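Local coordinates for protein rhamnosidase B (Bacillus sp., PDB 2OKX) that catalyses the hydrolysis of terminal alpha-L-rhamnose residues from alpha-L-rhamnosides, as a member of glycoside hydrolase family 78, at residues 417-421 and 521-525; 204-208 and 440-444; 449-453 and 496-500; 453-459 and 490-496. Residue numbers count along the deposited sequence, not the author numbering.

Contact 1: 417-421 and 521-525; sequences LNAIL and LHEIY. With CA (calcium ion), chain C.
A calcium ion lies at the seam between a short 3-10 turn, 418-420, and 521-525, part of a sheet strand of the concanavalin-like domain, bound on the strand side by a backbone oxygen: His522 O is 2.6 Å from the calcium ion. A classic beta bulge presents this carbonyl to the metal, since His522 and Glu523 both face Glu454 on the neighbouring strand, and the helix-like phi/psi of His522 (-75/-35) contrasts with the extended Glu523 (-174/145). Waters 1 and 2, each 2.3 Å from the calcium ion, and water 3 at 2.4 Å join the shell, which Val423 O also enters. Segment 417-421 takes part through water: water 1 donates to Asn418 O (2.8 Å), and water 2 donates to both Leu421 O (2.9 Å) and Glu523 OE1 (3.0 Å). Glu523 suits this spot because its carboxylate also meets Tyr204 and forms a salt bridge with Lys202. Within the turn, Ile420 N donates to Leu417 O (3.0 Å). The closest CA pair is Ala419 with Glu523, 4.7 Å, a nearness that the small alanine permits; Ala419 CB packs on Leu521 CD2 at 3.6 Å. Ile420 (chi1 p, chi2 t) brings CG2 to 3.7 Å from CG2 of Ile524, an apolar patch between the turn and the strand. Ala419 O is shared, accepting a weak bond from Ile524 N at 3.0 Å and lying 3.2 Å from Glu523 CA in a CA-H...O contact.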
loop_
_atom_site.group_PDB
_atom_site.type_symbol
_atom_site.label_atom_id
_atom_site.label_comp_id
_atom_site.label_asym_id
_atom_site.label_seq_id
_atom_site.Cartn_x
_atom_site.Cartn_y
_atom_site.Cartn_z
ATOM N N LEU A 417 -26.766 17.553 2.756
ATOM C CA LEU A 417 -25.577 18.126 2.128
ATOM C C LEU A 417 -24.722 18.882 3.144
ATOM O O LEU A 417 -23.505 18.949 3.007
ATOM C CB LEU A 417 -25.973 19.055 0.975
ATOM C CG LEU A 417 -26.767 18.395 -0.157
ATOM C CD1 LEU A 417 -26.980 19.403 -1.275
ATOM C CD2 LEU A 417 -26.019 17.172 -0.679
ATOM N N ASN A 418 -25.361 19.445 4.169
ATOM C CA ASN A 418 -24.639 20.188 5.200
ATOM C C ASN A 418 -23.574 19.322 5.860
ATOM O O ASN A 418 -22.597 19.834 6.407
ATOM C CB ASN A 418 -25.603 20.680 6.289
ATOM C CG ASN A 418 -26.535 21.777 5.805
ATOM O OD1 ASN A 418 -27.551 22.067 6.446
ATOM N ND2 ASN A 418 -26.192 22.402 4.686
ATOM N N ALA A 419 -23.768 18.007 5.813
ATOM C CA ALA A 419 -22.829 17.080 6.430
ATOM C C ALA A 419 -21.422 17.137 5.840
ATOM O O ALA A 419 -20.452 16.788 6.509
ATOM C CB ALA A 419 -23.376 15.652 6.343
ATOM N N ILE A 420 -21.301 17.579 4.593
ATOM C CA ILE A 420 -19.985 17.643 3.965
ATOM C C ILE A 420 -19.499 19.068 3.735
ATOM O O ILE A 420 -18.494 19.276 3.059
ATOM C CB ILE A 420 -19.976 16.924 2.608
ATOM C CG1 ILE A 420 -20.979 17.595 1.663
ATOM C CG2 ILE A 420 -20.304 15.451 2.801
ATOM C CD1 ILE A 420 -20.797 17.221 0.199
ATOM N N LEU A 421 -20.210 20.040 4.301
ATOM C CA LEU A 421 -19.859 21.449 4.142
ATOM C C LEU A 421 -19.351 22.078 5.437
ATOM O O LEU A 421 -19.817 21.747 6.528
ATOM C CB LEU A 421 -21.081 22.237 3.652
ATOM C CG LEU A 421 -21.671 21.825 2.298
ATOM C CD1 LEU A 421 -22.932 22.622 2.020
ATOM C CD2 LEU A 421 -20.642 22.055 1.197
ATOM N N LEU A 521 -25.434 14.995 11.587
ATOM C CA LEU A 521 -24.048 14.909 11.159
ATOM C C LEU A 521 -23.523 16.325 10.937
ATOM O O LEU A 521 -23.919 17.004 9.987
ATOM C CB LEU A 521 -23.955 14.070 9.879
ATOM C CG LEU A 521 -22.572 13.698 9.328
ATOM C CD1 LEU A 521 -21.679 13.152 10.436
ATOM C CD2 LEU A 521 -22.744 12.662 8.222
ATOM N N HIS A 522 -22.656 16.777 11.840
ATOM C CA HIS A 522 -22.080 18.113 11.744
ATOM C C HIS A 522 -21.024 18.185 10.655
ATOM O O HIS A 522 -20.881 19.210 9.992
ATOM C CB HIS A 522 -21.487 18.545 13.087
ATOM C CG HIS A 522 -22.523 18.940 14.094
ATOM N ND1 HIS A 522 -23.264 18.019 14.802
ATOM C CD2 HIS A 522 -22.984 20.158 14.467
ATOM C CE1 HIS A 522 -24.138 18.651 15.566
ATOM N NE2 HIS A 522 -23.989 19.949 15.381
ATOM N N GLU A 523 -20.278 17.102 10.483
ATOM C CA GLU A 523 -19.264 17.033 9.440
ATOM C C GLU A 523 -18.614 15.665 9.313
ATOM O O GLU A 523 -18.443 14.942 10.298
ATOM C CB GLU A 523 -18.174 18.088 9.650
ATOM C CG GLU A 523 -17.454 18.029 10.983
ATOM C CD GLU A 523 -16.387 19.104 11.096
ATOM O OE1 GLU A 523 -16.667 20.252 10.699
ATOM O OE2 GLU A 523 -15.274 18.812 11.583
ATOM N N ILE A 524 -18.290 15.314 8.074
ATOM C CA ILE A 524 -17.614 14.069 7.745
ATOM C C ILE A 524 -16.516 14.574 6.812
ATOM O O ILE A 524 -16.777 15.380 5.913
ATOM C CB ILE A 524 -18.567 13.061 7.034
ATOM C CG1 ILE A 524 -17.791 11.815 6.594
ATOM C CG2 ILE A 524 -19.240 13.709 5.847
ATOM C CD1 ILE A 524 -17.196 11.006 7.739
ATOM N N TYR A 525 -15.287 14.136 7.045
ATOM C CA TYR A 525 -14.167 14.614 6.244
ATOM C C TYR A 525 -12.992 13.660 6.351
ATOM O O TYR A 525 -13.080 12.615 6.995
ATOM C CB TYR A 525 -13.721 15.975 6.776
ATOM C CG TYR A 525 -13.361 15.919 8.249
ATOM C CD1 TYR A 525 -14.329 16.116 9.237
ATOM C CD2 TYR A 525 -12.067 15.589 8.655
ATOM C CE1 TYR A 525 -14.016 15.979 10.595
ATOM C CE2 TYR A 525 -11.746 15.448 10.001
ATOM C CZ TYR A 525 -12.724 15.643 10.966
ATOM O OH TYR A 525 -12.401 15.484 12.294
HETATM CA CA CA C . -20.775 21.729 10.601
HETATM O O HOH W 1 -22.124 21.276 8.774
HETATM O O HOH W 2 -18.889 21.687 9.246
HETATM O O HOH W 3 -22.657 21.723 12.091
#

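Contact 2: 204-208 and 440-444; sequences YPASI and VIDLG
Tyr204 starts in extended conformation (-87/156), its CA-to-CB bond pointing away from 440-444 and its hydroxyl hydrogen-bonded to Glu523; its carbonyl instead reaches the other segment through water 4, which donates to Tyr204 O (3.0 Å) and Leu443 O (2.9 Å). Pro205, rigid and without an NH to satisfy, packs against apolar side chains: its CB is 3.3 Å from Ile441 CG2 and its CG 4.0 Å from Leu443 CD2. Ala206 (-90/-40) breaks the extended run. Its N donates to Asp442 O at 2.8 Å, and Ser207 N donates to the same Asp442 O at 3.1 Å, so two residues face one in a classic beta bulge, at the start of the antiparallel pairing of strand 207-215 with strand 436-443 in a sheet of the concanavalin-like domain. Ala206 CB lies 3.7 Å from Gly444 CA, where a side chain on residue 444 would clash; the positive phi of Gly444 (100/-23) also suits glycine. Ser207 pairs with Asp442 (CA-CA 5.2 Å), and Asp442 N returns a bond to Ser207 O at 2.8 Å. Water 5 joins Ser207 OG (2.7 Å) to Asp442 OD2 (2.9 Å), while Asp442 OD1 accepts from Gly444 N (2.7 Å) in an Asx turn and meets Arg506 in a salt bridge. Ile208 (chi1 m, chi2 t) forms a non-hydrogen-bonded pair with Ile441 (CA-CA 4.7 Å), its CG1 resting 3.9 Å from Ile441 CD1.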
loop_
_atom_site.group_PDB
_atom_site.type_symbol
_atom_site.label_atom_id
_atom_site.label_comp_id
_atom_site.label_asym_id
_atom_site.label_seq_id
_atom_site.Cartn_x
_atom_site.Cartn_y
_atom_site.Cartn_z
ATOM N N TYR A 204 -12.671 18.672 3.181
ATOM C CA TYR A 204 -14.070 18.283 3.159
ATOM C C TYR A 204 -14.387 17.572 1.849
ATOM O O TYR A 204 -13.681 17.747 0.858
ATOM C CB TYR A 204 -14.973 19.508 3.323
ATOM C CG TYR A 204 -14.961 20.076 4.722
ATOM C CD1 TYR A 204 -13.910 20.883 5.163
ATOM C CD2 TYR A 204 -15.973 19.755 5.628
ATOM C CE1 TYR A 204 -13.866 21.349 6.477
ATOM C CE2 TYR A 204 -15.937 20.214 6.941
ATOM C CZ TYR A 204 -14.885 21.004 7.358
ATOM O OH TYR A 204 -14.838 21.433 8.663
ATOM N N PRO A 205 -15.443 16.737 1.838
ATOM C CA PRO A 205 -15.862 15.993 0.647
ATOM C C PRO A 205 -16.395 16.927 -0.437
ATOM O O PRO A 205 -16.692 18.088 -0.167
ATOM C CB PRO A 205 -16.951 15.061 1.183
ATOM C CG PRO A 205 -16.543 14.844 2.612
ATOM C CD PRO A 205 -16.160 16.251 3.031
ATOM N N ALA A 206 -16.524 16.411 -1.656
ATOM C CA ALA A 206 -17.019 17.210 -2.770
ATOM C C ALA A 206 -18.529 17.148 -2.921
ATOM O O ALA A 206 -19.169 18.155 -3.215
ATOM C CB ALA A 206 -16.358 16.760 -4.079
ATOM N N SER A 207 -19.103 15.967 -2.720
ATOM C CA SER A 207 -20.542 15.816 -2.881
ATOM C C SER A 207 -21.088 14.574 -2.195
ATOM O O SER A 207 -20.334 13.737 -1.692
ATOM C CB SER A 207 -20.876 15.717 -4.368
ATOM O OG SER A 207 -20.309 14.534 -4.928
ATOM N N ILE A 208 -22.410 14.471 -2.165
ATOM C CA ILE A 208 -23.049 13.292 -1.610
ATOM C C ILE A 208 -23.629 12.643 -2.847
ATOM O O ILE A 208 -24.484 13.220 -3.521
ATOM C CB ILE A 208 -24.168 13.635 -0.615
ATOM C CG1 ILE A 208 -23.551 14.258 0.644
ATOM C CG2 ILE A 208 -24.961 12.357 -0.272
ATOM C CD1 ILE A 208 -24.525 14.472 1.782
ATOM N N VAL A 440 -23.413 7.778 0.627
ATOM C CA VAL A 440 -22.196 7.564 -0.152
ATOM C C VAL A 440 -21.621 8.960 -0.349
ATOM O O VAL A 440 -22.192 9.786 -1.062
ATOM C CB VAL A 440 -22.464 6.903 -1.524
ATOM C CG1 VAL A 440 -21.163 6.834 -2.325
ATOM C CG2 VAL A 440 -22.996 5.489 -1.321
ATOM N N ILE A 441 -20.507 9.216 0.327
ATOM C CA ILE A 441 -19.832 10.505 0.292
ATOM C C ILE A 441 -18.716 10.458 -0.742
ATOM O O ILE A 441 -17.863 9.583 -0.677
ATOM C CB ILE A 441 -19.202 10.817 1.673
ATOM C CG1 ILE A 441 -20.274 10.749 2.769
ATOM C CG2 ILE A 441 -18.529 12.172 1.650
ATOM C CD1 ILE A 441 -21.405 11.712 2.582
ATOM N N ASP A 442 -18.720 11.398 -1.682
ATOM C CA ASP A 442 -17.690 11.447 -2.724
ATOM C C ASP A 442 -16.668 12.534 -2.413
ATOM O O ASP A 442 -17.003 13.719 -2.386
ATOM C CB ASP A 442 -18.335 11.726 -4.089
ATOM C CG ASP A 442 -17.341 11.650 -5.246
ATOM O OD1 ASP A 442 -16.133 11.422 -5.009
ATOM O OD2 ASP A 442 -17.779 11.818 -6.403
ATOM N N LEU A 443 -15.422 12.129 -2.175
ATOM C CA LEU A 443 -14.361 13.088 -1.888
ATOM C C LEU A 443 -14.039 13.935 -3.125
ATOM O O LEU A 443 -13.454 15.006 -3.006
ATOM C CB LEU A 443 -13.086 12.368 -1.423
ATOM C CG LEU A 443 -13.150 11.616 -0.093
ATOM C CD1 LEU A 443 -11.746 11.170 0.309
ATOM C CD2 LEU A 443 -13.746 12.522 0.981
ATOM N N GLY A 444 -14.423 13.448 -4.304
ATOM C CA GLY A 444 -14.161 14.178 -5.538
ATOM C C GLY A 444 -12.948 13.616 -6.258
ATOM O O GLY A 444 -12.782 13.779 -7.468
HETATM O O HOH W 4 -11.991 15.814 -0.672
HETATM O O HOH W 5 -18.198 14.624 -6.684
#

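Contact 3: 449-453 and 496-500; sequences GFIGF and SYVSP
Strands 450-453 and 496-498 run almost exactly antiparallel, their axes 4.8 Å apart at closest approach and their directions 176° apart. Phe453 and Tyr497 form a hydrogen-bonded pair (CA-CA 5.6 Å): Phe453 N donates to Tyr497 O and Tyr497 N to Phe453 O, both at 3.0 Å. The next pair, Gly452 with Val498, is non-hydrogen-bonded and close, CA-CA 4.1 Å; glycine suits it, as a CB there would be pressed against Val498 CG2. Beyond it Ser499 N donates to Ile451 O at 2.9 Å. CA-H...O contacts reinforce the pairing, among them Gly452 CA to Tyr497 O at 3.1 Å. Among the side chains, Phe453 (chi1 p) turns its ring back across the partner strand, so that Tyr497 O lies over one ring face and CZ is 3.6 Å from Tyr497 CB. Tyr497 (chi1 t) sends its hydroxyl to Glu152, which Ser499 OG also meets. Phe450 (chi1 m) points its CB toward 496-500, 3.1 Å from Ser499 O and 4.0 Å from Val498 CG1, with CE1 3.6 Å from Pro500 O. Ile451 and Phe453 also pack on Phe486 of strand 485-489 in the opposing sheet, as large apolar residues do in an interior layer. Such a regular antiparallel pair, with apolar side chains directed at a second sheet, is characteristic of the beta-sandwich of the concanavalin-like domain.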
loop_
_atom_site.group_PDB
_atom_site.type_symbol
_atom_site.label_atom_id
_atom_site.label_comp_id
_atom_site.label_asym_id
_atom_site.label_seq_id
_atom_site.Cartn_x
_atom_site.Cartn_y
_atom_site.Cartn_z
ATOM N N GLY A 449 -5.651 9.098 3.963
ATOM C CA GLY A 449 -5.542 9.723 5.264
ATOM C C GLY A 449 -6.447 9.180 6.347
ATOM O O GLY A 449 -6.873 8.021 6.314
ATOM N N PHE A 450 -6.759 10.051 7.298
ATOM C CA PHE A 450 -7.565 9.697 8.457
ATOM C C PHE A 450 -8.981 10.253 8.428
ATOM O O PHE A 450 -9.194 11.471 8.459
ATOM C CB PHE A 450 -6.819 10.169 9.704
ATOM C CG PHE A 450 -5.357 9.804 9.691
ATOM C CD1 PHE A 450 -4.954 8.480 9.874
ATOM C CD2 PHE A 450 -4.389 10.765 9.419
ATOM C CE1 PHE A 450 -3.609 8.121 9.783
ATOM C CE2 PHE A 450 -3.036 10.416 9.325
ATOM C CZ PHE A 450 -2.648 9.090 9.507
ATOM N N ILE A 451 -9.947 9.342 8.373
ATOM C CA ILE A 451 -11.355 9.706 8.341
ATOM C C ILE A 451 -11.767 10.296 9.679
ATOM O O ILE A 451 -11.405 9.776 10.738
ATOM C CB ILE A 451 -12.230 8.472 8.047
ATOM C CG1 ILE A 451 -11.912 7.943 6.646
ATOM C CG2 ILE A 451 -13.710 8.824 8.188
ATOM C CD1 ILE A 451 -12.513 6.583 6.359
ATOM N N GLY A 452 -12.518 11.390 9.623
ATOM C CA GLY A 452 -12.972 12.036 10.838
ATOM C C GLY A 452 -14.398 12.520 10.705
ATOM O O GLY A 452 -14.908 12.707 9.599
ATOM N N PHE A 453 -15.057 12.713 11.839
ATOM C CA PHE A 453 -16.424 13.200 11.827
ATOM C C PHE A 453 -16.813 13.753 13.189
ATOM O O PHE A 453 -16.109 13.562 14.180
ATOM C CB PHE A 453 -17.401 12.083 11.439
ATOM C CG PHE A 453 -17.462 10.950 12.435
ATOM C CD1 PHE A 453 -16.698 9.803 12.253
ATOM C CD2 PHE A 453 -18.282 11.035 13.559
ATOM C CE1 PHE A 453 -16.750 8.752 13.175
ATOM C CE2 PHE A 453 -18.342 9.991 14.490
ATOM C CZ PHE A 453 -17.574 8.848 14.295
ATOM N N SER A 496 -16.920 13.484 18.625
ATOM C CA SER A 496 -16.034 13.570 17.471
ATOM C C SER A 496 -15.091 12.381 17.485
ATOM O O SER A 496 -14.751 11.859 18.548
ATOM C CB SER A 496 -15.212 14.860 17.519
ATOM O OG SER A 496 -16.056 15.992 17.506
ATOM N N TYR A 497 -14.672 11.953 16.300
ATOM C CA TYR A 497 -13.759 10.829 16.187
ATOM C C TYR A 497 -12.911 10.927 14.930
ATOM O O TYR A 497 -13.404 11.293 13.865
ATOM C CB TYR A 497 -14.532 9.509 16.153
ATOM C CG TYR A 497 -13.623 8.301 16.067
ATOM C CD1 TYR A 497 -12.871 7.893 17.168
ATOM C CD2 TYR A 497 -13.479 7.594 14.870
ATOM C CE1 TYR A 497 -11.999 6.817 17.082
ATOM C CE2 TYR A 497 -12.607 6.515 14.772
ATOM C CZ TYR A 497 -11.869 6.131 15.881
ATOM O OH TYR A 497 -10.995 5.072 15.796
ATOM N N VAL A 498 -11.630 10.606 15.069
ATOM C CA VAL A 498 -10.709 10.606 13.944
ATOM C C VAL A 498 -9.967 9.275 13.983
ATOM O O VAL A 498 -9.203 9.005 14.910
ATOM C CB VAL A 498 -9.684 11.757 14.032
ATOM C CG1 VAL A 498 -8.664 11.631 12.905
ATOM C CG2 VAL A 498 -10.397 13.097 13.946
ATOM N N SER A 499 -10.205 8.437 12.983
ATOM C CA SER A 499 -9.547 7.142 12.908
ATOM C C SER A 499 -8.042 7.300 12.757
ATOM O O SER A 499 -7.569 8.050 11.898
ATOM C CB SER A 499 -10.092 6.340 11.724
ATOM O OG SER A 499 -9.377 5.122 11.566
ATOM N N PRO A 500 -7.262 6.601 13.600
ATOM C CA PRO A 500 -5.802 6.690 13.521
ATOM C C PRO A 500 -5.238 5.709 12.492
ATOM O O PRO A 500 -4.026 5.567 12.353
ATOM C CB PRO A 500 -5.363 6.364 14.947
ATOM C CG PRO A 500 -6.374 5.337 15.358
ATOM C CD PRO A 500 -7.682 5.908 14.834
#

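Contact 4: 453-459 and 490-496; sequences FELEAPA and CREGRQS
Backbone hydrogen bonds set the register of strands 453-457 and 493-496, antiparallel at 159° with axes 4.5 Å apart. Leu455 and Gln495 are a hydrogen-bonded pair, Leu455 N to Gln495 O 2.9 Å and Gln495 N to Leu455 O 2.8 Å; so are Ala457 and Gly493, with Ala457 N to Gly493 O 3.1 Å and Gly493 N to Ala457 O 3.2 Å. Between them Glu456 and Arg494 face each other as a non-hydrogen-bonded pair, CA-CA 3.9 Å. Beyond the paired strands Glu492 OE1 accepts from Ala459 N, 2.8 Å. Gly493 adopts 94/-156, a conformation that suits glycine where the chain enters the strand. These strands are neighbours in one sheet of the concanavalin-like beta-sandwich, but the chain between them visits the other sheet. Charges gather on the face bearing Glu454, Glu456 and Arg494: the long arginine, chi1 and chi2 t, places NH1 2.7 Å from Glu454 OE1 in a salt bridge, and NH2 lies 3.5 Å from Glu456 OE1, a longer and less certain one. Apolar contacts occupy the opposite face, where Cys490 SG touches Leu455 CD1 at 3.9 Å and Ala457 CB at 4.1 Å, and Leu455 and Cys490 both pack on Ile463 of strand 462-472.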
loop_
_atom_site.group_PDB
_atom_site.type_symbol
_atom_site.label_atom_id
_atom_site.label_comp_id
_atom_site.label_asym_id
_atom_site.label_seq_id
_atom_site.Cartn_x
_atom_site.Cartn_y
_atom_site.Cartn_z
ATOM N N PHE A 453 -15.057 12.713 11.839
ATOM C CA PHE A 453 -16.424 13.200 11.827
ATOM C C PHE A 453 -16.813 13.753 13.189
ATOM O O PHE A 453 -16.109 13.562 14.180
ATOM C CB PHE A 453 -17.401 12.083 11.439
ATOM C CG PHE A 453 -17.462 10.950 12.435
ATOM C CD1 PHE A 453 -16.698 9.803 12.253
ATOM C CD2 PHE A 453 -18.282 11.035 13.559
ATOM C CE1 PHE A 453 -16.750 8.752 13.175
ATOM C CE2 PHE A 453 -18.342 9.991 14.490
ATOM C CZ PHE A 453 -17.574 8.848 14.295
ATOM N N GLU A 454 -17.932 14.461 13.208
ATOM C CA GLU A 454 -18.490 15.030 14.425
ATOM C C GLU A 454 -19.987 14.898 14.237
ATOM O O GLU A 454 -20.516 15.217 13.170
ATOM C CB GLU A 454 -18.107 16.501 14.592
ATOM C CG GLU A 454 -18.753 17.145 15.812
ATOM C CD GLU A 454 -18.235 18.539 16.094
ATOM O OE1 GLU A 454 -18.829 19.226 16.945
ATOM O OE2 GLU A 454 -17.231 18.948 15.473
ATOM N N LEU A 455 -20.673 14.413 15.264
ATOM C CA LEU A 455 -22.108 14.222 15.158
ATOM C C LEU A 455 -22.789 14.128 16.518
ATOM O O LEU A 455 -22.132 14.050 17.555
ATOM C CB LEU A 455 -22.389 12.939 14.363
ATOM C CG LEU A 455 -21.763 11.640 14.902
ATOM C CD1 LEU A 455 -22.517 11.163 16.144
ATOM C CD2 LEU A 455 -21.814 10.557 13.826
ATOM N N GLU A 456 -24.116 14.148 16.487
ATOM C CA GLU A 456 -24.938 14.013 17.685
ATOM C C GLU A 456 -25.812 12.809 17.388
ATOM O O GLU A 456 -26.388 12.721 16.308
ATOM C CB GLU A 456 -25.844 15.227 17.891
ATOM C CG GLU A 456 -25.128 16.535 18.106
ATOM C CD GLU A 456 -26.095 17.676 18.340
ATOM O OE1 GLU A 456 -25.872 18.766 17.780
ATOM O OE2 GLU A 456 -27.077 17.485 19.087
ATOM N N ALA A 457 -25.910 11.879 18.331
ATOM C CA ALA A 457 -26.735 10.703 18.110
ATOM C C ALA A 457 -27.080 10.010 19.415
ATOM O O ALA A 457 -26.430 10.228 20.437
ATOM C CB ALA A 457 -26.017 9.724 17.184
ATOM N N PRO A 458 -28.122 9.172 19.397
ATOM C CA PRO A 458 -28.535 8.443 20.599
ATOM C C PRO A 458 -27.430 7.442 20.936
ATOM O O PRO A 458 -26.671 7.028 20.053
ATOM C CB PRO A 458 -29.813 7.734 20.154
ATOM C CG PRO A 458 -30.343 8.616 19.067
ATOM C CD PRO A 458 -29.102 8.996 18.311
ATOM N N ALA A 459 -27.338 7.049 22.201
ATOM C CA ALA A 459 -26.321 6.087 22.607
ATOM C C ALA A 459 -26.561 4.756 21.903
ATOM O O ALA A 459 -27.703 4.330 21.727
ATOM C CB ALA A 459 -26.354 5.891 24.120
ATOM N N CYS A 490 -21.770 4.917 19.012
ATOM C CA CYS A 490 -21.977 6.171 19.728
ATOM C C CYS A 490 -22.309 6.170 21.208
ATOM O O CYS A 490 -23.016 5.297 21.707
ATOM C CB CYS A 490 -23.067 6.974 19.027
ATOM S SG CYS A 490 -22.665 7.423 17.336
ATOM N N ARG A 491 -21.783 7.176 21.895
ATOM C CA ARG A 491 -22.086 7.380 23.299
ATOM C C ARG A 491 -23.233 8.371 23.135
ATOM O O ARG A 491 -23.543 8.766 22.009
ATOM C CB ARG A 491 -20.917 8.033 24.043
ATOM C CG ARG A 491 -20.583 9.453 23.602
ATOM C CD ARG A 491 -19.716 10.143 24.646
ATOM N NE ARG A 491 -18.466 9.418 24.859
ATOM C CZ ARG A 491 -17.380 9.568 24.107
ATOM N NH1 ARG A 491 -17.385 10.429 23.096
ATOM N NH2 ARG A 491 -16.298 8.839 24.353
ATOM N N GLU A 492 -23.860 8.786 24.227
ATOM C CA GLU A 492 -24.977 9.714 24.121
ATOM C C GLU A 492 -24.541 11.151 23.823
ATOM O O GLU A 492 -23.591 11.652 24.416
ATOM C CB GLU A 492 -25.789 9.686 25.418
ATOM C CG GLU A 492 -27.071 10.493 25.379
ATOM C CD GLU A 492 -28.068 9.956 24.377
ATOM O OE1 GLU A 492 -28.254 8.723 24.315
ATOM O OE2 GLU A 492 -28.680 10.768 23.656
ATOM N N GLY A 493 -25.234 11.803 22.891
ATOM C CA GLY A 493 -24.927 13.190 22.572
ATOM C C GLY A 493 -23.976 13.483 21.427
ATOM O O GLY A 493 -23.810 12.677 20.509
ATOM N N ARG A 494 -23.358 14.660 21.477
ATOM C CA ARG A 494 -22.419 15.076 20.443
ATOM C C ARG A 494 -21.042 14.505 20.729
ATOM O O ARG A 494 -20.606 14.452 21.880
ATOM C CB ARG A 494 -22.321 16.604 20.360
ATOM C CG ARG A 494 -21.317 17.058 19.305
ATOM C CD ARG A 494 -21.037 18.550 19.308
ATOM N NE ARG A 494 -22.189 19.351 18.910
ATOM C CZ ARG A 494 -22.124 20.392 18.085
ATOM N NH1 ARG A 494 -20.965 20.760 17.556
ATOM N NH2 ARG A 494 -23.220 21.081 17.803
ATOM N N GLN A 495 -20.350 14.092 19.672
ATOM C CA GLN A 495 -19.024 13.515 19.817
ATOM C C GLN A 495 -18.234 13.636 18.518
ATOM O O GLN A 495 -18.802 13.873 17.453
ATOM C CB GLN A 495 -19.151 12.046 20.218
ATOM C CG GLN A 495 -19.919 11.207 19.214
ATOM C CD GLN A 495 -20.806 10.173 19.876
ATOM O OE1 GLN A 495 -21.991 10.417 20.124
ATOM N NE2 GLN A 495 -20.236 9.016 20.177
ATOM N N SER A 496 -16.920 13.484 18.625
ATOM C CA SER A 496 -16.034 13.570 17.471
ATOM C C SER A 496 -15.091 12.381 17.485
ATOM O O SER A 496 -14.751 11.859 18.548
ATOM C CB SER A 496 -15.212 14.860 17.519
ATOM O OG SER A 496 -16.056 15.992 17.506
#

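Following the chain, 204-208 opens contact 2 and 417-421 opens contact 1 before 440-444 closes contact 2, so these two cross; contact 2 pairs strand 207-215 with strand 436-443, its segments 232 residues apart. Segments 449-453 and 453-459 then open contacts 3 and 4 on one continuous strand. The chain goes out through strands 462-472 and 485-489 and returns, closing contact 4 at 490-496 and contact 3 at 496-500, with Phe453 and Ser496 shared. Contact 4 is thus enclosed by contact 3, and both lie within the larger loop that 521-525 completes in contact 1. Strand 520-528 borders 450-457, so contacts 1, 3 and 4 share a sheet, while contact 2 belongs to another.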